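Seryl-tRNA synthetase (Pyrococcus horikoshii, PDB 2DQ0) catalyses the ATP-dependent attachment of serine to tRNA(Ser), and probably also to tRNA(Sec), as a homodimeric class-II aminoacyl-tRNA synthetase. Local coordinates at residues L50-I61 with L74-I85. Numbering follows the deposited sequence.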
ATOM      1  N   LEU A  50       2.514 -41.501 -36.578  1.00 56.38           N
ATOM      2  CA  LEU A  50       1.246 -41.299 -37.257  1.00 56.78           C
ATOM      3  C   LEU A  50       1.328 -40.249 -38.346  1.00 60.09           C
ATOM      4  O   LEU A  50       0.741 -40.434 -39.407  1.00 63.08           O
ATOM      5  CB  LEU A  50       0.146 -40.953 -36.261  1.00 53.08           C
ATOM      6  CG  LEU A  50      -0.379 -42.142 -35.441  1.00 62.10           C
ATOM      7  CD1 LEU A  50      -1.408 -41.632 -34.423  1.00 54.05           C
ATOM      8  CD2 LEU A  50      -1.010 -43.205 -36.381  1.00 45.48           C
ATOM      9  N   ARG A  51       2.061 -39.161 -38.111  1.00 63.63           N
ATOM     10  CA  ARG A  51       2.193 -38.128 -39.143  1.00 69.43           C
ATOM     11  C   ARG A  51       2.815 -38.764 -40.395  1.00 70.23           C
ATOM     12  O   ARG A  51       2.377 -38.505 -41.522  1.00 67.34           O
ATOM     13  CB  ARG A  51       3.045 -36.944 -38.634  1.00 60.28           C
ATOM     14  CG  ARG A  51       2.301 -36.096 -37.599  1.00 70.57           C
ATOM     15  CD  ARG A  51       3.109 -34.929 -37.048  1.00 75.23           C
ATOM     16  NE  ARG A  51       3.722 -34.148 -38.119  1.00 85.20           N
ATOM     17  CZ  ARG A  51       5.026 -34.131 -38.377  1.00 82.38           C
ATOM     18  NH1 ARG A  51       5.863 -34.848 -37.635  1.00 77.93           N
ATOM     19  NH2 ARG A  51       5.489 -33.415 -39.394  1.00 79.26           N
ATOM     20  N   HIS A  52       3.804 -39.628 -40.176  1.00 69.73           N
ATOM     21  CA  HIS A  52       4.492 -40.318 -41.260  1.00 72.04           C
ATOM     22  C   HIS A  52       3.555 -41.252 -42.023  1.00 71.51           C
ATOM     23  O   HIS A  52       3.616 -41.346 -43.252  1.00 64.46           O
ATOM     24  CB  HIS A  52       5.653 -41.131 -40.704  1.00 76.86           C
ATOM     25  CG  HIS A  52       6.489 -41.780 -41.760  1.00 89.76           C
ATOM     26  ND1 HIS A  52       7.576 -41.156 -42.335  1.00 97.70           N
ATOM     27  CD2 HIS A  52       6.383 -42.988 -42.365  1.00 93.49           C
ATOM     28  CE1 HIS A  52       8.104 -41.952 -43.249  1.00101.64           C
ATOM     29  NE2 HIS A  52       7.399 -43.068 -43.287  1.00100.45           N
ATOM     30  N   GLU A  53       2.699 -41.953 -41.283  1.00 71.76           N
ATOM     31  CA  GLU A  53       1.753 -42.882 -41.886  1.00 73.46           C
ATOM     32  C   GLU A  53       0.769 -42.082 -42.743  1.00 73.21           C
ATOM     33  O   GLU A  53       0.377 -42.521 -43.822  1.00 71.00           O
ATOM     34  CB  GLU A  53       0.999 -43.652 -40.794  1.00 72.84           C
ATOM     35  CG  GLU A  53       0.680 -45.105 -41.139  1.00 83.24           C
ATOM     36  CD  GLU A  53       1.880 -46.040 -40.982  1.00 93.36           C
ATOM     37  OE1 GLU A  53       2.881 -45.882 -41.718  1.00 94.47           O
ATOM     38  OE2 GLU A  53       1.821 -46.939 -40.113  1.00100.60           O
ATOM     39  N   ARG A  54       0.377 -40.908 -42.248  1.00 69.71           N
ATOM     40  CA  ARG A  54      -0.542 -40.025 -42.960  1.00 64.30           C
ATOM     41  C   ARG A  54       0.018 -39.766 -44.356  1.00 64.21           C
ATOM     42  O   ARG A  54      -0.711 -39.804 -45.346  1.00 54.46           O
ATOM     43  CB  ARG A  54      -0.711 -38.700 -42.188  1.00 64.84           C
ATOM     44  CG  ARG A  54      -1.083 -37.481 -43.043  1.00 58.73           C
ATOM     45  CD  ARG A  54      -1.782 -36.370 -42.249  1.00 58.16           C
ATOM     46  NE  ARG A  54      -0.992 -35.697 -41.203  1.00 56.42           N
ATOM     47  CZ  ARG A  54       0.187 -35.116 -41.398  1.00 52.25           C
ATOM     48  NH1 ARG A  54       0.740 -35.135 -42.596  1.00 62.64           N
ATOM     49  NH2 ARG A  54       0.796 -34.476 -40.416  1.00 53.09           N
ATOM     50  N   ASN A  55       1.324 -39.527 -44.414  1.00 57.07           N
ATOM     51  CA  ASN A  55       2.022 -39.260 -45.658  1.00 59.48           C
ATOM     52  C   ASN A  55       1.988 -40.486 -46.564  1.00 63.80           C
ATOM     53  O   ASN A  55       1.673 -40.371 -47.745  1.00 65.29           O
ATOM     54  CB  ASN A  55       3.466 -38.853 -45.339  1.00 68.65           C
ATOM     55  CG  ASN A  55       4.264 -38.453 -46.566  1.00 74.48           C
ATOM     56  OD1 ASN A  55       3.708 -38.156 -47.623  1.00 77.62           O
ATOM     57  ND2 ASN A  55       5.587 -38.421 -46.419  1.00 70.94           N
ATOM     58  N   LYS A  56       2.299 -41.659 -46.014  1.00 64.73           N
ATOM     59  CA  LYS A  56       2.305 -42.893 -46.801  1.00 58.54           C
ATOM     60  C   LYS A  56       0.925 -43.197 -47.355  1.00 61.81           C
ATOM     61  O   LYS A  56       0.761 -43.418 -48.553  1.00 66.56           O
ATOM     62  CB  LYS A  56       2.790 -44.077 -45.960  1.00 63.18           C
ATOM     63  CG  LYS A  56       4.299 -44.136 -45.711  1.00 75.00           C
ATOM     64  CD  LYS A  56       4.667 -45.315 -44.782  1.00 90.80           C
ATOM     65  CE  LYS A  56       6.191 -45.441 -44.554  1.00 97.89           C
ATOM     66  NZ  LYS A  56       6.594 -46.533 -43.597  1.00 87.02           N
ATOM     67  N   ILE A  57      -0.074 -43.213 -46.484  1.00 64.97           N
ATOM     68  CA  ILE A  57      -1.432 -43.494 -46.914  1.00 63.52           C
ATOM     69  C   ILE A  57      -1.852 -42.503 -47.987  1.00 70.12           C
ATOM     70  O   ILE A  57      -2.676 -42.818 -48.843  1.00 71.24           O
ATOM     71  CB  ILE A  57      -2.420 -43.424 -45.723  1.00 60.17           C
ATOM     72  CG1 ILE A  57      -2.151 -44.590 -44.772  1.00 62.10           C
ATOM     73  CG2 ILE A  57      -3.864 -43.511 -46.205  1.00 49.27           C
ATOM     74  CD1 ILE A  57      -3.047 -44.595 -43.547  1.00 71.65           C
ATOM     75  N   ALA A  58      -1.273 -41.306 -47.948  1.00 77.51           N
ATOM     76  CA  ALA A  58      -1.613 -40.270 -48.922  1.00 79.14           C
ATOM     77  C   ALA A  58      -1.060 -40.614 -50.288  1.00 77.99           C
ATOM     78  O   ALA A  58      -1.816 -40.713 -51.245  1.00 78.40           O
ATOM     79  CB  ALA A  58      -1.088 -38.903 -48.470  1.00 75.75           C
ATOM     80  N   VAL A  59       0.253 -40.803 -50.383  1.00 77.72           N
ATOM     81  CA  VAL A  59       0.859 -41.135 -51.670  1.00 86.76           C
ATOM     82  C   VAL A  59       0.232 -42.414 -52.221  1.00 90.54           C
ATOM     83  O   VAL A  59       0.212 -42.631 -53.433  1.00 87.75           O
ATOM     84  CB  VAL A  59       2.403 -41.329 -51.560  1.00 86.11           C
ATOM     85  CG1 VAL A  59       3.042 -40.087 -50.953  1.00 84.39           C
ATOM     86  CG2 VAL A  59       2.730 -42.562 -50.729  1.00 89.76           C
ATOM     87  N   GLU A  60      -0.298 -43.242 -51.320  1.00 92.43           N
ATOM     88  CA  GLU A  60      -0.922 -44.497 -51.702  1.00 94.52           C
ATOM     89  C   GLU A  60      -2.301 -44.369 -52.322  1.00 98.72           C
ATOM     90  O   GLU A  60      -2.649 -45.131 -53.222  1.00101.24           O
ATOM     91  CB  GLU A  60      -1.002 -45.431 -50.506  1.00 97.36           C
ATOM     92  CG  GLU A  60      -0.032 -46.573 -50.622  1.00105.07           C
ATOM     93  CD  GLU A  60      -0.067 -47.199 -52.003  1.00106.45           C
ATOM     94  OE1 GLU A  60      -1.151 -47.689 -52.399  1.00107.25           O
ATOM     95  OE2 GLU A  60       0.984 -47.189 -52.686  1.00100.32           O
ATOM     96  N   ILE A  61      -3.097 -43.427 -51.830  1.00102.06           N
ATOM     97  CA  ILE A  61      -4.427 -43.213 -52.380  1.00101.91           C
ATOM     98  C   ILE A  61      -4.272 -42.696 -53.806  1.00107.01           C
ATOM     99  O   ILE A  61      -4.927 -43.182 -54.727  1.00107.95           O
ATOM    100  CB  ILE A  61      -5.215 -42.193 -51.542  1.00 95.25           C
ATOM    101  CG1 ILE A  61      -5.744 -42.868 -50.277  1.00 93.08           C
ATOM    102  CG2 ILE A  61      -6.342 -41.603 -52.364  1.00 97.56           C
ATOM    103  CD1 ILE A  61      -6.481 -41.932 -49.346  1.00 88.17           C
ATOM    104  N   LEU A  74      -8.422 -46.836 -47.480  1.00 77.70           N
ATOM    105  CA  LEU A  74      -7.353 -45.894 -47.165  1.00 70.97           C
ATOM    106  C   LEU A  74      -7.923 -44.577 -46.616  1.00 68.65           C
ATOM    107  O   LEU A  74      -7.382 -44.006 -45.676  1.00 61.08           O
ATOM    108  CB  LEU A  74      -6.501 -45.644 -48.417  1.00 65.17           C
ATOM    109  CG  LEU A  74      -5.594 -46.825 -48.790  1.00 67.73           C
ATOM    110  CD1 LEU A  74      -4.862 -46.566 -50.099  1.00 65.74           C
ATOM    111  CD2 LEU A  74      -4.585 -47.053 -47.674  1.00 61.77           C
ATOM    112  N   LEU A  75      -9.029 -44.118 -47.199  1.00 68.59           N
ATOM    113  CA  LEU A  75      -9.689 -42.894 -46.766  1.00 66.90           C
ATOM    114  C   LEU A  75     -10.222 -43.014 -45.345  1.00 67.01           C
ATOM    115  O   LEU A  75     -10.287 -42.024 -44.614  1.00 70.22           O
ATOM    116  CB  LEU A  75     -10.830 -42.537 -47.725  1.00 61.85           C
ATOM    117  CG  LEU A  75     -10.374 -41.970 -49.076  1.00 73.24           C
ATOM    118  CD1 LEU A  75     -11.532 -41.934 -50.061  1.00 71.71           C
ATOM    119  CD2 LEU A  75      -9.797 -40.568 -48.867  1.00 68.41           C
ATOM    120  N   ALA A  76     -10.608 -44.225 -44.951  1.00 67.99           N
ATOM    121  CA  ALA A  76     -11.120 -44.456 -43.596  1.00 68.22           C
ATOM    122  C   ALA A  76      -9.947 -44.615 -42.617  1.00 62.54           C
ATOM    123  O   ALA A  76     -10.044 -44.233 -41.444  1.00 53.40           O
ATOM    124  CB  ALA A  76     -12.012 -45.700 -43.561  1.00 68.32           C
ATOM    125  N   LYS A  77      -8.842 -45.177 -43.095  1.00 56.94           N
ATOM    126  CA  LYS A  77      -7.674 -45.326 -42.238  1.00 63.92           C
ATOM    127  C   LYS A  77      -7.164 -43.899 -42.019  1.00 65.75           C
ATOM    128  O   LYS A  77      -6.776 -43.513 -40.915  1.00 69.13           O
ATOM    129  CB  LYS A  77      -6.608 -46.194 -42.917  1.00 64.20           C
ATOM    130  CG  LYS A  77      -5.570 -46.760 -41.957  1.00 72.09           C
ATOM    131  CD  LYS A  77      -4.548 -47.638 -42.687  1.00 89.46           C
ATOM    132  CE  LYS A  77      -5.188 -48.871 -43.345  1.00 93.13           C
ATOM    133  NZ  LYS A  77      -4.213 -49.678 -44.143  1.00 85.74           N
ATOM    134  N   SER A  78      -7.197 -43.107 -43.084  1.00 66.18           N
ATOM    135  CA  SER A  78      -6.783 -41.715 -43.015  1.00 58.96           C
ATOM    136  C   SER A  78      -7.582 -40.990 -41.932  1.00 54.42           C
ATOM    137  O   SER A  78      -7.020 -40.249 -41.128  1.00 54.94           O
ATOM    138  CB  SER A  78      -7.006 -41.045 -44.366  1.00 52.43           C
ATOM    139  OG  SER A  78      -6.138 -41.595 -45.335  1.00 56.67           O
ATOM    140  N   ARG A  79      -8.891 -41.223 -41.918  1.00 52.87           N
ATOM    141  CA  ARG A  79      -9.793 -40.612 -40.950  1.00 55.53           C
ATOM    142  C   ARG A  79      -9.457 -40.998 -39.504  1.00 60.06           C
ATOM    143  O   ARG A  79      -9.677 -40.213 -38.572  1.00 54.24           O
ATOM    144  CB  ARG A  79     -11.241 -41.001 -41.274  1.00 63.13           C
ATOM    145  CG  ARG A  79     -11.854 -40.275 -42.476  1.00 76.66           C
ATOM    146  CD  ARG A  79     -12.980 -41.072 -43.127  1.00 86.62           C
ATOM    147  NE  ARG A  79     -13.934 -41.595 -42.148  1.00103.25           N
ATOM    148  CZ  ARG A  79     -14.845 -42.530 -42.413  1.00102.82           C
ATOM    149  NH1 ARG A  79     -14.936 -43.052 -43.632  1.00101.60           N
ATOM    150  NH2 ARG A  79     -15.659 -42.954 -41.451  1.00 95.20           N
ATOM    151  N   GLU A  80      -8.920 -42.197 -39.301  1.00 60.37           N
ATOM    152  CA  GLU A  80      -8.593 -42.590 -37.943  1.00 66.33           C
ATOM    153  C   GLU A  80      -7.255 -41.989 -37.500  1.00 65.09           C
ATOM    154  O   GLU A  80      -7.056 -41.733 -36.310  1.00 63.66           O
ATOM    155  CB  GLU A  80      -8.602 -44.130 -37.770  1.00 64.96           C
ATOM    156  CG  GLU A  80      -7.662 -44.926 -38.668  1.00 80.47           C
ATOM    157  CD  GLU A  80      -7.342 -46.330 -38.124  1.00 88.25           C
ATOM    158  OE1 GLU A  80      -8.275 -47.011 -37.642  1.00 88.05           O
ATOM    159  OE2 GLU A  80      -6.160 -46.755 -38.190  1.00 83.59           O
ATOM    160  N   ILE A  81      -6.348 -41.741 -38.443  1.00 58.33           N
ATOM    161  CA  ILE A  81      -5.065 -41.166 -38.074  1.00 58.93           C
ATOM    162  C   ILE A  81      -5.257 -39.750 -37.518  1.00 58.43           C
ATOM    163  O   ILE A  81      -4.716 -39.417 -36.457  1.00 55.93           O
ATOM    164  CB  ILE A  81      -4.076 -41.176 -39.268  1.00 65.83           C
ATOM    165  CG1 ILE A  81      -3.676 -42.626 -39.580  1.00 61.41           C
ATOM    166  CG2 ILE A  81      -2.818 -40.369 -38.922  1.00 60.28           C
ATOM    167  CD1 ILE A  81      -2.830 -42.790 -40.811  1.00 67.48           C
ATOM    168  N   VAL A  82      -6.040 -38.923 -38.202  1.00 49.54           N
ATOM    169  CA  VAL A  82      -6.281 -37.578 -37.691  1.00 57.40           C
ATOM    170  C   VAL A  82      -7.012 -37.642 -36.348  1.00 57.84           C
ATOM    171  O   VAL A  82      -6.682 -36.893 -35.424  1.00 59.73           O
ATOM    172  CB  VAL A  82      -7.105 -36.679 -38.679  1.00 59.22           C
ATOM    173  CG1 VAL A  82      -6.198 -35.621 -39.297  1.00 52.37           C
ATOM    174  CG2 VAL A  82      -7.745 -37.515 -39.760  1.00 53.29           C
ATOM    175  N   LYS A  83      -7.999 -38.530 -36.244  1.00 61.86           N
ATOM    176  CA  LYS A  83      -8.754 -38.699 -34.994  1.00 65.78           C
ATOM    177  C   LYS A  83      -7.795 -39.037 -33.870  1.00 60.95           C
ATOM    178  O   LYS A  83      -7.870 -38.474 -32.777  1.00 58.02           O
ATOM    179  CB  LYS A  83      -9.787 -39.836 -35.117  1.00 73.03           C
ATOM    180  CG  LYS A  83     -10.508 -40.216 -33.802  1.00 74.21           C
ATOM    181  CD  LYS A  83     -11.744 -41.111 -34.056  1.00 78.59           C
ATOM    182  CE  LYS A  83     -12.457 -41.570 -32.767  1.00 72.16           C
ATOM    183  NZ  LYS A  83     -11.737 -42.672 -32.030  1.00 76.77           N
ATOM    184  N   ARG A  84      -6.883 -39.953 -34.171  1.00 58.10           N
ATOM    185  CA  ARG A  84      -5.906 -40.421 -33.205  1.00 61.49           C
ATOM    186  C   ARG A  84      -4.884 -39.346 -32.865  1.00 61.94           C
ATOM    187  O   ARG A  84      -4.589 -39.114 -31.685  1.00 51.91           O
ATOM    188  CB  ARG A  84      -5.212 -41.687 -33.740  1.00 54.66           C
ATOM    189  CG  ARG A  84      -4.335 -42.394 -32.709  1.00 71.89           C
ATOM    190  CD  ARG A  84      -5.109 -42.676 -31.420  1.00 73.72           C
ATOM    191  NE  ARG A  84      -4.223 -43.052 -30.326  1.00 75.66           N
ATOM    192  CZ  ARG A  84      -4.525 -42.895 -29.042  1.00 81.58           C
ATOM    193  NH1 ARG A  84      -5.695 -42.370 -28.686  1.00 78.74           N
ATOM    194  NH2 ARG A  84      -3.650 -43.249 -28.111  1.00 83.13           N
ATOM    195  N   ILE A  85      -4.349 -38.703 -33.905  1.00 63.19           N
ATOM    196  CA  ILE A  85      -3.361 -37.645 -33.746  1.00 59.54           C
ATOM    197  C   ILE A  85      -3.882 -36.579 -32.770  1.00 61.48           C
ATOM    198  O   ILE A  85      -3.175 -36.183 -31.833  1.00 56.58           O
ATOM    199  CB  ILE A  85      -2.996 -37.014 -35.134  1.00 55.80           C
ATOM    200  CG1 ILE A  85      -1.836 -37.794 -35.766  1.00 50.84           C
ATOM    201  CG2 ILE A  85      -2.600 -35.560 -34.981  1.00 47.79           C
ATOM    202  CD1 ILE A  85      -1.407 -37.272 -37.110  1.00 42.01           C
TER
HETATM  203  O   HOH W   1      -3.959 -40.266 -44.564  1.00 44.62           O
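Ile57 and Ile81 meet tip to tip, with Ile57 CD1 3.3 Å from Ile81 CD1. Each is a knob in the opposite helix. Ile57 sits among Leu74, Lys77, Ser78 and Ile81; Ile81 sits among Leu50, Glu53, Arg54 and Ile57. This knobs-into-holes packing is the mark of a coiled coil. In Ile57, CG1 is anti to the carbonyl carbon (chi1 -69°) and carries CD1 to Ile81 and the Lys77 methylenes, while CG2 turns to Ser78 and Leu74.

Apolar contacts continue at both ends. Ile61 and Leu74 lie alongside each other, pointing opposite ways, with Ile61 CG1 3.4 Å from Leu74 CB. Ile61 CD1 also touches Leu75 CD2, the two side chains being roughly perpendicular. Beyond Ile81, Leu50 CB packs on Ile85 CG1 at 3.8 Å, and Leu50 CD1 lies on the aliphatic part of Arg84. The Arg84 guanidinium leads away to a salt bridge with Glu87.

No direct hydrogen bond joins the two segments. Ser78 OG donates to Leu74 O (2.7 Å) from above the carbonyl plane, on the face opposite Ser78 N. A water donates to Ser78 OG (2.7 Å) and weakly to Arg54 O.

Segments 50-61 and 74-85 run nearly antiparallel (160°), their axes 9.9 Å apart at closest approach. They lie on helices 28-65 and 72-103, which form the long N-terminal arm involved in tRNA binding. This contact lies toward its tip, far from the catalytic core and its mixed sheet.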